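Local structure of phosphate transporter (6L85) at residues 28-33 and 245-250; 40-45 and 303-308; 177-182 and 322-327; 183-188 and 333-338; 222-227 and 235-240. The protein probably imports phosphate across the membrane of Thermotoga maritima by coupling it to sodium, as a bacterial relative of the human SLC20 carriers. One frame throughout, in Å; residues are numbered along the deposited sequence.

Interaction 1: residues 28-33 and 245-250. With NA (sodium ion), chain S.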
# COMPACT_ATOMS: atom_id res chain seq x y z
N ALA B 28 -9.66 11.44 15.68
CA ALA B 28 -10.11 12.60 16.44
C ALA B 28 -9.05 13.70 16.48
O ALA B 28 -9.40 14.87 16.49
CB ALA B 28 -10.51 12.19 17.86
N THR B 29 -7.77 13.35 16.52
CA THR B 29 -6.73 14.38 16.47
C THR B 29 -6.85 15.21 15.19
O THR B 29 -6.86 16.45 15.25
CB THR B 29 -5.34 13.74 16.57
OG1 THR B 29 -5.23 12.67 15.62
CG2 THR B 29 -5.09 13.18 17.98
N ALA B 30 -6.94 14.55 14.03
CA ALA B 30 -6.99 15.24 12.75
C ALA B 30 -8.30 16.00 12.58
O ALA B 30 -8.31 17.11 12.03
CB ALA B 30 -6.82 14.24 11.59
N VAL B 31 -9.41 15.43 13.05
CA VAL B 31 -10.70 16.09 12.93
C VAL B 31 -10.78 17.29 13.87
O VAL B 31 -11.33 18.34 13.51
CB VAL B 31 -11.85 15.10 13.19
CG1 VAL B 31 -13.14 15.87 13.40
CG2 VAL B 31 -11.99 14.12 12.04
N GLY B 32 -10.24 17.16 15.08
CA GLY B 32 -10.33 18.23 16.06
C GLY B 32 -9.46 19.43 15.72
O GLY B 32 -9.81 20.56 16.08
N ALA B 33 -8.32 19.21 15.08
CA ALA B 33 -7.52 20.30 14.55
C ALA B 33 -8.08 20.85 13.24
O ALA B 33 -7.46 21.73 12.63
CB ALA B 33 -6.08 19.84 14.35
N LEU B 245 -1.23 12.06 8.06
CA LEU B 245 -0.48 10.83 7.83
C LEU B 245 -0.41 10.02 9.10
O LEU B 245 -0.60 8.79 9.10
CB LEU B 245 0.94 11.18 7.34
CG LEU B 245 1.05 11.86 5.97
CD1 LEU B 245 2.52 12.03 5.58
CD2 LEU B 245 0.31 11.07 4.91
N THR B 246 -0.13 10.70 10.21
CA THR B 246 0.01 9.98 11.47
C THR B 246 -1.34 9.42 11.94
O THR B 246 -1.39 8.35 12.57
CB THR B 246 0.71 10.94 12.46
OG1 THR B 246 1.42 10.18 13.43
CG2 THR B 246 -0.26 11.90 13.12
N SER B 247 -2.45 10.05 11.55
CA SER B 247 -3.76 9.44 11.82
C SER B 247 -3.95 8.16 11.00
O SER B 247 -4.55 7.19 11.49
CB SER B 247 -4.87 10.44 11.51
OG SER B 247 -5.19 11.20 12.66
N CYS B 248 -3.48 8.16 9.75
CA CYS B 248 -3.51 6.93 8.95
C CYS B 248 -2.71 5.83 9.62
O CYS B 248 -3.11 4.65 9.61
CB CYS B 248 -2.93 7.18 7.55
SG CYS B 248 -3.81 8.33 6.50
N TYR B 249 -1.54 6.18 10.13
CA TYR B 249 -0.69 5.24 10.84
C TYR B 249 -1.45 4.61 12.01
O TYR B 249 -1.45 3.37 12.19
CB TYR B 249 0.58 5.98 11.29
CG TYR B 249 1.67 5.16 11.96
CD1 TYR B 249 1.86 3.81 11.68
CD2 TYR B 249 2.53 5.76 12.87
CE1 TYR B 249 2.87 3.09 12.29
CE2 TYR B 249 3.53 5.05 13.50
CZ TYR B 249 3.71 3.71 13.20
OH TYR B 249 4.72 3.01 13.82
N VAL B 250 -2.20 5.43 12.76
CA VAL B 250 -2.98 4.85 13.86
C VAL B 250 -4.07 3.93 13.33
O VAL B 250 -4.29 2.84 13.88
CB VAL B 250 -3.57 5.93 14.79
CG1 VAL B 250 -4.29 5.27 15.97
CG2 VAL B 250 -2.50 6.83 15.33
NA NA S . -3.80 13.01 13.45

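Interaction 2: residues 40-45 and 303-308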
# COMPACT_ATOMS: atom_id res chain seq x y z
N GLN B 40 -14.25 12.91 5.42
CA GLN B 40 -12.95 12.52 4.87
C GLN B 40 -12.25 11.55 5.81
O GLN B 40 -11.67 10.55 5.37
CB GLN B 40 -12.08 13.75 4.64
CG GLN B 40 -12.66 14.78 3.68
CD GLN B 40 -11.78 16.01 3.56
OE1 GLN B 40 -11.38 16.62 4.55
NE2 GLN B 40 -11.47 16.38 2.32
N ALA B 41 -12.26 11.87 7.11
CA ALA B 41 -11.65 11.00 8.11
C ALA B 41 -12.22 9.60 8.00
O ALA B 41 -11.47 8.61 8.04
CB ALA B 41 -11.87 11.57 9.52
N ALA B 42 -13.53 9.49 7.82
CA ALA B 42 -14.16 8.18 7.72
C ALA B 42 -13.69 7.42 6.48
O ALA B 42 -13.39 6.23 6.56
CB ALA B 42 -15.69 8.33 7.73
N LEU B 43 -13.60 8.10 5.32
CA LEU B 43 -13.19 7.39 4.10
C LEU B 43 -11.74 6.91 4.18
O LEU B 43 -11.40 5.75 3.82
CB LEU B 43 -13.40 8.29 2.88
CG LEU B 43 -14.86 8.66 2.60
CD1 LEU B 43 -15.01 9.80 1.55
CD2 LEU B 43 -15.66 7.43 2.20
N ILE B 44 -10.86 7.79 4.67
CA ILE B 44 -9.46 7.41 4.87
C ILE B 44 -9.37 6.21 5.81
O ILE B 44 -8.69 5.21 5.51
CB ILE B 44 -8.64 8.59 5.42
CG1 ILE B 44 -8.76 9.81 4.51
CG2 ILE B 44 -7.18 8.19 5.57
CD1 ILE B 44 -8.02 11.02 5.04
N ALA B 45 -10.06 6.28 6.96
CA ALA B 45 -9.99 5.20 7.94
C ALA B 45 -10.51 3.91 7.34
O ALA B 45 -9.97 2.84 7.63
CB ALA B 45 -10.77 5.55 9.20
N LEU B 303 -21.44 4.44 11.43
CA LEU B 303 -21.80 4.75 12.80
C LEU B 303 -20.71 5.53 13.53
O LEU B 303 -21.02 6.32 14.43
CB LEU B 303 -22.16 3.46 13.54
CG LEU B 303 -22.66 3.60 14.98
CD1 LEU B 303 -23.76 4.67 15.07
CD2 LEU B 303 -23.15 2.25 15.52
N GLY B 304 -19.44 5.33 13.16
CA GLY B 304 -18.36 6.01 13.85
C GLY B 304 -18.37 7.51 13.65
O GLY B 304 -17.77 8.25 14.44
N GLN B 305 -19.12 7.96 12.63
CA GLN B 305 -19.24 9.34 12.22
C GLN B 305 -20.11 10.07 13.24
O GLN B 305 -20.73 11.10 12.91
CB GLN B 305 -19.84 9.43 10.80
CG GLN B 305 -18.84 9.23 9.63
CD GLN B 305 -19.31 9.84 8.29
OE1 GLN B 305 -19.20 11.04 8.07
NE2 GLN B 305 -19.80 9.00 7.39
N LYS B 306 -20.24 9.50 14.44
CA LYS B 306 -20.90 10.15 15.58
C LYS B 306 -19.98 10.30 16.79
O LYS B 306 -19.74 11.43 17.23
CB LYS B 306 -22.18 9.38 15.93
CG LYS B 306 -23.38 9.72 15.03
CD LYS B 306 -23.32 9.01 13.68
CE LYS B 306 -24.44 9.46 12.75
NZ LYS B 306 -24.17 10.79 12.10
N VAL B 307 -19.41 9.21 17.31
CA VAL B 307 -18.51 9.29 18.46
C VAL B 307 -17.18 9.95 18.11
O VAL B 307 -16.48 10.49 19.00
CB VAL B 307 -18.35 7.87 19.04
CG1 VAL B 307 -18.06 6.91 17.90
CG2 VAL B 307 -17.28 7.79 20.14
N MET B 308 -16.81 9.95 16.82
CA MET B 308 -15.61 10.67 16.40
C MET B 308 -15.72 12.16 16.70
O MET B 308 -14.84 12.74 17.35
CB MET B 308 -15.37 10.44 14.90
CG MET B 308 -13.95 10.62 14.45
SD MET B 308 -13.82 10.51 12.65
CE MET B 308 -15.34 9.69 12.15

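Interaction 3: residues 177-182 and 322-327. With NA (sodium ion), chain S.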
# COMPACT_ATOMS: atom_id res chain seq x y z
N PHE B 177 11.61 12.64 9.15
CA PHE B 177 12.22 11.56 9.91
C PHE B 177 11.16 10.68 10.58
O PHE B 177 11.25 9.45 10.53
CB PHE B 177 13.19 12.10 10.94
CG PHE B 177 13.67 11.06 11.87
CD1 PHE B 177 14.66 10.17 11.48
CD2 PHE B 177 13.10 10.91 13.13
CE1 PHE B 177 15.09 9.17 12.33
CE2 PHE B 177 13.51 9.91 13.98
CZ PHE B 177 14.52 9.04 13.58
N PHE B 178 10.15 11.28 11.19
CA PHE B 178 9.18 10.45 11.90
C PHE B 178 8.25 9.71 10.94
O PHE B 178 7.90 8.55 11.20
CB PHE B 178 8.39 11.28 12.91
CG PHE B 178 9.16 11.57 14.17
CD1 PHE B 178 9.29 10.61 15.16
CD2 PHE B 178 9.75 12.82 14.36
CE1 PHE B 178 10.00 10.87 16.33
CE2 PHE B 178 10.47 13.09 15.52
CZ PHE B 178 10.59 12.12 16.51
N ILE B 179 7.81 10.35 9.85
CA ILE B 179 7.02 9.63 8.84
C ILE B 179 7.79 8.42 8.33
O ILE B 179 7.24 7.31 8.20
CB ILE B 179 6.62 10.57 7.69
CG1 ILE B 179 5.90 11.79 8.24
CG2 ILE B 179 5.71 9.87 6.70
CD1 ILE B 179 4.63 11.43 8.93
N SER B 180 9.10 8.60 8.08
CA SER B 180 9.96 7.51 7.63
C SER B 180 10.13 6.43 8.68
O SER B 180 10.22 5.24 8.34
CB SER B 180 11.33 8.07 7.24
OG SER B 180 11.16 8.97 6.17
N LEU B 181 10.23 6.81 9.95
CA LEU B 181 10.28 5.81 11.00
C LEU B 181 9.00 4.97 11.03
O LEU B 181 9.04 3.75 11.23
CB LEU B 181 10.51 6.50 12.34
CG LEU B 181 10.95 5.67 13.52
CD1 LEU B 181 12.22 4.92 13.14
CD2 LEU B 181 11.17 6.59 14.73
N ALA B 182 7.85 5.62 10.87
CA ALA B 182 6.58 4.91 10.86
C ALA B 182 6.54 3.88 9.72
O ALA B 182 6.17 2.71 9.92
CB ALA B 182 5.44 5.91 10.71
N ARG B 322 1.32 18.23 19.00
CA ARG B 322 0.96 17.25 20.02
C ARG B 322 0.09 16.14 19.44
O ARG B 322 0.24 14.99 19.84
CB ARG B 322 0.25 17.93 21.18
CG ARG B 322 1.22 18.64 22.12
CD ARG B 322 0.53 19.15 23.39
NE ARG B 322 1.52 19.65 24.33
CZ ARG B 322 2.10 20.84 24.23
NH1 ARG B 322 1.78 21.66 23.23
NH2 ARG B 322 3.00 21.21 25.13
N GLY B 323 -0.86 16.47 18.56
CA GLY B 323 -1.67 15.44 17.93
C GLY B 323 -0.83 14.50 17.08
O GLY B 323 -1.00 13.29 17.12
N PHE B 324 0.10 15.07 16.30
CA PHE B 324 1.13 14.30 15.60
C PHE B 324 1.84 13.32 16.54
O PHE B 324 1.97 12.13 16.23
CB PHE B 324 2.13 15.27 14.98
CG PHE B 324 3.22 14.62 14.16
CD1 PHE B 324 3.05 14.38 12.80
CD2 PHE B 324 4.45 14.29 14.75
CE1 PHE B 324 4.06 13.81 12.04
CE2 PHE B 324 5.46 13.73 13.99
CZ PHE B 324 5.26 13.48 12.63
N THR B 325 2.31 13.83 17.69
CA THR B 325 3.05 13.00 18.65
C THR B 325 2.17 11.91 19.27
O THR B 325 2.60 10.76 19.44
CB THR B 325 3.65 13.90 19.74
OG1 THR B 325 4.64 14.75 19.14
CG2 THR B 325 4.32 13.10 20.87
N VAL B 326 0.93 12.25 19.61
CA VAL B 326 -0.00 11.30 20.22
C VAL B 326 -0.28 10.15 19.27
O VAL B 326 -0.27 8.98 19.65
CB VAL B 326 -1.31 12.03 20.61
CG1 VAL B 326 -2.47 11.03 20.83
CG2 VAL B 326 -1.08 12.89 21.84
N ASP B 327 -0.55 10.49 18.00
CA ASP B 327 -0.81 9.46 17.01
C ASP B 327 0.40 8.58 16.78
O ASP B 327 0.29 7.34 16.77
CB ASP B 327 -1.22 10.10 15.68
CG ASP B 327 -2.57 10.75 15.74
OD1 ASP B 327 -3.38 10.42 16.64
OD2 ASP B 327 -2.84 11.59 14.85
NA NA S . -3.80 13.01 13.45

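Interaction 4: residues 183-188 and 333-338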
# COMPACT_ATOMS: atom_id res chain seq x y z
N ILE B 183 6.93 4.31 8.51
CA ILE B 183 6.97 3.43 7.35
C ILE B 183 7.96 2.28 7.56
O ILE B 183 7.67 1.12 7.23
CB ILE B 183 7.31 4.27 6.10
CG1 ILE B 183 6.04 4.88 5.54
CG2 ILE B 183 7.99 3.44 5.06
CD1 ILE B 183 5.14 3.82 4.92
N PHE B 184 9.15 2.59 8.11
CA PHE B 184 10.11 1.53 8.40
C PHE B 184 9.51 0.48 9.32
O PHE B 184 9.70 -0.72 9.12
CB PHE B 184 11.39 2.08 9.05
CG PHE B 184 12.27 1.00 9.63
CD1 PHE B 184 13.23 0.39 8.84
CD2 PHE B 184 12.13 0.58 10.94
CE1 PHE B 184 14.03 -0.61 9.35
CE2 PHE B 184 12.92 -0.44 11.45
CZ PHE B 184 13.88 -1.03 10.65
N THR B 185 8.77 0.93 10.34
CA THR B 185 8.18 -0.02 11.29
C THR B 185 7.13 -0.90 10.60
O THR B 185 7.16 -2.13 10.73
CB THR B 185 7.58 0.75 12.47
OG1 THR B 185 8.58 1.60 13.05
CG2 THR B 185 7.08 -0.20 13.54
N MET B 186 6.21 -0.27 9.86
CA MET B 186 5.16 -1.03 9.19
C MET B 186 5.75 -2.06 8.22
O MET B 186 5.37 -3.23 8.23
CB MET B 186 4.21 -0.09 8.45
CG MET B 186 3.43 0.87 9.36
SD MET B 186 2.21 1.85 8.44
CE MET B 186 3.22 3.17 7.83
N ILE B 187 6.70 -1.63 7.39
CA ILE B 187 7.24 -2.49 6.36
C ILE B 187 8.08 -3.61 6.97
O ILE B 187 7.90 -4.79 6.63
CB ILE B 187 8.06 -1.66 5.35
CG1 ILE B 187 7.15 -0.66 4.61
CG2 ILE B 187 8.83 -2.57 4.38
CD1 ILE B 187 6.09 -1.31 3.79
N SER B 188 9.02 -3.27 7.86
CA SER B 188 9.87 -4.31 8.43
C SER B 188 9.04 -5.35 9.17
O SER B 188 9.29 -6.55 9.04
CB SER B 188 10.93 -3.69 9.35
OG SER B 188 10.31 -3.02 10.43
N THR B 333 3.07 1.95 19.67
CA THR B 333 2.75 1.03 20.75
C THR B 333 1.89 -0.12 20.25
O THR B 333 2.15 -1.30 20.55
CB THR B 333 2.04 1.79 21.88
OG1 THR B 333 2.86 2.88 22.30
CG2 THR B 333 1.79 0.86 23.08
N VAL B 334 0.86 0.21 19.47
CA VAL B 334 -0.15 -0.78 19.08
C VAL B 334 0.44 -1.77 18.08
O VAL B 334 0.19 -2.97 18.16
CB VAL B 334 -1.40 -0.06 18.55
CG1 VAL B 334 -2.34 -1.04 17.80
CG2 VAL B 334 -2.15 0.65 19.69
N LEU B 335 1.26 -1.28 17.14
CA LEU B 335 1.91 -2.15 16.17
C LEU B 335 2.89 -3.10 16.85
O LEU B 335 2.99 -4.27 16.48
CB LEU B 335 2.64 -1.32 15.11
CG LEU B 335 2.04 -1.16 13.71
CD1 LEU B 335 3.06 -0.58 12.74
CD2 LEU B 335 1.47 -2.47 13.16
N LEU B 336 3.67 -2.60 17.82
CA LEU B 336 4.60 -3.50 18.47
C LEU B 336 3.85 -4.55 19.28
O LEU B 336 4.20 -5.75 19.23
CB LEU B 336 5.59 -2.70 19.33
CG LEU B 336 6.53 -1.79 18.53
CD1 LEU B 336 7.16 -0.69 19.41
CD2 LEU B 336 7.61 -2.58 17.77
N ALA B 337 2.79 -4.15 19.99
CA ALA B 337 1.93 -5.13 20.63
C ALA B 337 1.43 -6.18 19.64
O ALA B 337 1.43 -7.37 19.94
CB ALA B 337 0.74 -4.43 21.29
N SER B 338 0.99 -5.74 18.46
CA SER B 338 0.49 -6.67 17.44
C SER B 338 1.58 -7.64 17.01
O SER B 338 1.30 -8.83 16.82
CB SER B 338 -0.03 -5.90 16.22
OG SER B 338 -1.19 -5.14 16.53

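Interaction 5: residues 222-227 and 235-240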
# COMPACT_ATOMS: atom_id res chain seq x y z
N ARG B 222 9.26 21.10 2.66
CA ARG B 222 9.91 22.30 2.14
C ARG B 222 8.89 23.20 1.47
O ARG B 222 8.90 24.42 1.66
CB ARG B 222 11.00 21.94 1.14
CG ARG B 222 12.31 21.54 1.74
CD ARG B 222 13.25 21.11 0.63
NE ARG B 222 13.99 22.23 0.06
CZ ARG B 222 13.67 22.84 -1.08
NH1 ARG B 222 12.61 22.46 -1.78
NH2 ARG B 222 14.41 23.85 -1.51
N LYS B 223 8.00 22.62 0.66
CA LYS B 223 6.95 23.43 0.06
C LYS B 223 6.05 24.06 1.12
O LYS B 223 5.85 25.28 1.16
CB LYS B 223 6.13 22.58 -0.91
CG LYS B 223 5.24 23.37 -1.82
CD LYS B 223 5.83 23.45 -3.21
CE LYS B 223 5.38 24.71 -3.92
NZ LYS B 223 6.29 24.98 -5.06
N LEU B 224 5.49 23.23 2.01
CA LEU B 224 4.48 23.69 2.96
C LEU B 224 5.00 24.78 3.89
O LEU B 224 4.27 25.70 4.26
CB LEU B 224 3.98 22.51 3.79
CG LEU B 224 2.56 22.52 4.32
CD1 LEU B 224 1.65 23.27 3.38
CD2 LEU B 224 2.10 21.08 4.49
N ILE B 225 6.26 24.66 4.31
CA ILE B 225 6.83 25.54 5.30
C ILE B 225 6.91 26.98 4.81
O ILE B 225 7.10 27.89 5.63
CB ILE B 225 8.21 24.98 5.71
CG1 ILE B 225 8.58 25.39 7.13
CG2 ILE B 225 9.27 25.39 4.71
CD1 ILE B 225 7.53 25.05 8.15
N ASN B 226 6.74 27.20 3.51
CA ASN B 226 6.78 28.52 2.88
C ASN B 226 5.42 29.20 2.82
O ASN B 226 5.35 30.32 2.31
CB ASN B 226 7.33 28.41 1.45
CG ASN B 226 8.78 27.98 1.40
OD1 ASN B 226 9.54 28.17 2.36
ND2 ASN B 226 9.18 27.38 0.27
N GLU B 227 4.35 28.57 3.29
CA GLU B 227 3.03 29.18 3.17
C GLU B 227 2.73 30.21 4.26
O GLU B 227 1.83 31.03 4.08
CB GLU B 227 1.93 28.11 3.19
CG GLU B 227 1.99 27.15 2.01
CD GLU B 227 0.62 26.62 1.62
OE1 GLU B 227 -0.34 27.43 1.57
OE2 GLU B 227 0.51 25.41 1.35
N VAL B 235 5.35 26.19 11.30
CA VAL B 235 5.65 24.86 11.81
C VAL B 235 4.37 24.14 12.20
O VAL B 235 4.19 22.95 11.89
CB VAL B 235 6.64 24.95 12.98
CG1 VAL B 235 6.75 23.60 13.70
CG2 VAL B 235 8.01 25.41 12.47
N GLU B 236 3.44 24.84 12.86
CA GLU B 236 2.19 24.18 13.22
C GLU B 236 1.37 23.85 11.99
O GLU B 236 0.65 22.85 12.00
CB GLU B 236 1.38 25.03 14.20
CG GLU B 236 1.99 24.99 15.60
CD GLU B 236 1.89 23.61 16.27
OE1 GLU B 236 0.80 22.99 16.20
OE2 GLU B 236 2.88 23.16 16.89
N ASN B 237 1.48 24.65 10.93
CA ASN B 237 0.77 24.35 9.70
C ASN B 237 1.30 23.06 9.07
O ASN B 237 0.53 22.20 8.61
CB ASN B 237 0.91 25.53 8.75
CG ASN B 237 0.07 25.38 7.52
OD1 ASN B 237 -1.16 25.30 7.60
ND2 ASN B 237 0.73 25.33 6.37
N VAL B 238 2.62 22.89 9.09
CA VAL B 238 3.22 21.66 8.59
C VAL B 238 2.81 20.46 9.45
O VAL B 238 2.46 19.39 8.92
CB VAL B 238 4.75 21.83 8.51
CG1 VAL B 238 5.42 20.52 8.24
CG2 VAL B 238 5.09 22.80 7.39
N PHE B 239 2.85 20.60 10.78
CA PHE B 239 2.37 19.52 11.62
C PHE B 239 0.90 19.23 11.38
O PHE B 239 0.47 18.07 11.46
CB PHE B 239 2.58 19.83 13.10
CG PHE B 239 3.93 19.45 13.60
CD1 PHE B 239 4.28 18.12 13.73
CD2 PHE B 239 4.86 20.42 13.91
CE1 PHE B 239 5.54 17.76 14.19
CE2 PHE B 239 6.12 20.07 14.38
CZ PHE B 239 6.47 18.75 14.51
N LYS B 240 0.12 20.26 11.05
CA LYS B 240 -1.31 20.08 10.81
C LYS B 240 -1.55 19.18 9.61
O LYS B 240 -2.48 18.36 9.61
CB LYS B 240 -1.97 21.43 10.57
CG LYS B 240 -3.40 21.33 10.14
CD LYS B 240 -3.94 22.69 9.76
CE LYS B 240 -5.42 22.78 10.04
NZ LYS B 240 -5.95 24.08 9.55

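Interaction 1: residues 28-33 and 245-250
Thr29 and Ser247 meet through two hydroxyls at a sodium ion, with no flat group between them. Thr29 OG1 binds the sodium ion at 2.6 Å, and Ser247 OG binds it at 2.4 Å. Seen from the metal, the two oxygens are about 82° apart. Thr29 OG1 and Ser247 OG come within 3.3 Å of each other but are not hydrogen-bonded; the shared metal draws them together. Thr29 places OG1 between its backbone N and its carbonyl carbon (chi1 50°), and this turns the hydroxyl to the ion. Ser247 OG also hydrogen-bonds to Ser26 O. Helix 2-32 is kinked here, and the N of Ala30 has no bond to the turn before, which would ordinarily use that same carbonyl. Two methyl groups lie beside the ion. Ala30 CB is 3.8 Å from it and 3.6 Å from Ser247 OG, and Thr246 CG2 stands 3.7 Å from the sodium ion. Asp327 and Gln243 complete this site, Gln243 through both its carbonyl O and its OE1. All the touching residues are buried. Helix 2-32 thus faces helix 231-258 across the ion, and helix 320-339 brings in Asp327. Helix 38-56 packs on Val31 and Cys248, while Leu245 and Tyr249 reach helix 167-194.

Interaction 2: residues 40-45 and 303-308
Ala42 packs on Gln305 where helix 38-56 meets the short helix 304-311. This is helix-on-helix packing with small residues on one side: two successive alanines receive two longer side chains. The CA atoms of Ala42 and Gln305 are 6.9 Å apart. Gln305 CB makes no close contact with the alanines. CG comes nearest, lying 3.8 Å from Ala42 CB. The chain then runs on extended, with chi2 at -158°, and CD passes the same methyl at 4.0 Å. NE2 is at the margin, 4.2 Å from Ala42 CB. The polar end is held elsewhere, since NE2 hydrogen-bonds to Phe301 O at the end of helix 286-302. So the amide is tied to its own side of the interface while its aliphatic part lies against the alanine. Ala42 also touches Val300 of that helix, and Leu43 packs on Val216 of the second subunit. The other half of the contact belongs to Met308, which also touches Met27 of helix 2-32. Its last torsion, -18°, is nearly eclipsed and only folds CE back towards CB. CG stands anti to the backbone N (chi1 -156°), and the chain stays extended to SD, which meets Ala41 CB at 3.8 Å.

Interaction 3: residues 177-182 and 322-327
Phe324 spans the gap between helix 320-339 and helix 167-194, and its ring rests against Phe178 and Ile179. The helices stand well apart here: the CA atoms nearest each other, those of Phe178 and Thr325, are 9.5 Å apart. Phe324 holds CG anti to its backbone N (chi1 -178°), which sends the ring straight out to the other helix. Both partners touch it at the edge, near the ring plane. Phe178 CB is 3.8 Å from Phe324 CZ, and Ile179 CD1 is 4.0 Å from Phe324 CE1. The two residues therefore take neighbouring parts of one ring rim. Phe178 makes its contact through CB rather than by stacking its ring. That ring packs among Met153 and Ile157 of helix 129-162, and Phe177 CD2 lies over the centre of one of its faces. Ile179 starts off to the side of the contact, and its CD1 end bends in to meet Phe324. Its side chain also touches Thr213 and Val217 of helix 199-224. The contact is apolar throughout. One turn along from Phe324, Asp327 points elsewhere and binds a sodium ion through OD2 at 2.2 Å. Thr29, Gln243 and Ser247 provide the other protein ligands. The same helix thus carries the apolar contact on one side and, at Asp327, a ligand of an all-oxygen sodium site, consistent with a sodium-dependent phosphate transporter.

Interaction 4: residues 183-188 and 333-338
Leu335 CD1 rests against Met186 CG at 3.7 Å, and this is the tight part of the contact. The two side chains cross at about a right angle. Leu335 holds its first torsion at -104°, away from a staggered position, and in that pose its CD1 methyl reaches the other helix. The packing slackens beside it. Thr185 CG2 is 4.1 Å from the same methyl, and the Thr185 and Leu335 side chains run past each other in opposite directions. Thr185 OG1 is turned back to its own helix, where it hydrogen-bonds to Leu181 O; CG2 makes the contact. The looser side is the surface. Leu336 lies there, with its end turned towards helix 167-194 but making no close contact. The far end of Met186 leads away from Leu335, and a bound dodecyl maltoside detergent molecule touches nearby Ile187. This is side-by-side packing of two membrane helices, 167-194 and 320-339, with the segments running in the same general direction. Tyr249 of helix 231-258 wedges against both Met186 and Leu335. Serines bond back to their own helices on each side. Ser188 OG donates to Phe184 O at 2.7 Å, while Ser188 N approaches that oxygen from the opposite face of the carbonyl plane. Ser338 OG gives a similar bond of 3.0 Å to Val334 O, 36° out of the carbonyl plane. Ser338 OG is also hydrogen-bonded to ND2 of Asn257, a residue of another sodium site.

Interaction 5: residues 222-227 and 235-240
A helical hairpin closes here, with Leu224 and Ile225 of the first arm packing on Val238, about two turns into the other. The arms are helix 199-224 and helix 231-258. A type I beta turn runs from Leu224 to Glu227, in which Glu227 N bonds to Leu224 O at 3.0 Å. The arms come close, and the CA atoms of Leu224 and Val238 are 6.1 Å apart. Val238 CG2 is the hub of the apolar contact. It meets Leu224 CB at 3.8 Å, with the two side chains sliding past each other in opposite directions. It also meets Ile225 CD1 at 3.4 Å, a tight fit for two methyl groups. Ile225 swings CG1 anti to its backbone N (chi1 -153°), and this carries CD1 across to the second helix. The same CD1 touches Val235 more loosely, 4.4 Å from its CG2. Behind this cluster stands helix 167-194, which offers Lys168 and Ser171 to Ile225 and Ile175 to Val238. The other flank is more polar. There the Asn237 side chain crosses Leu224 at about a right angle and brings its ND2 against the leucine branch. No hydrogen bond joins the two segments. Glu227, on the surface, adds only a marginal touch, with CB 4.4 Å from Asn237 ND2. Asn237 ND2 comes closer to the leucine, 3.7 Å from Leu224 CD1.

Interactions 1 and 3 share one sodium ion, and their centres are 10 Å apart. Thr29 OG1 and Asp327 OD2, both ligands, lie 2.7 Å apart. Interaction 2 flanks this site about 11 Å from interaction 1, between centres, and Val31 CG2 touches Ala41 CB at 3.6 Å. Interactions 3 and 4 follow each other along the same two helices, 167-194 and 320-339. Tyr249 links interaction 1 to interaction 4, with its CE1 3.7 Å from Leu335 CD1. Interaction 5 lies farther out, 27 Å from interaction 4 between centres. It joins interaction 3 through an edge-to-face ring pair, Phe239 CD1 being 3.7 Å from Phe324 CG.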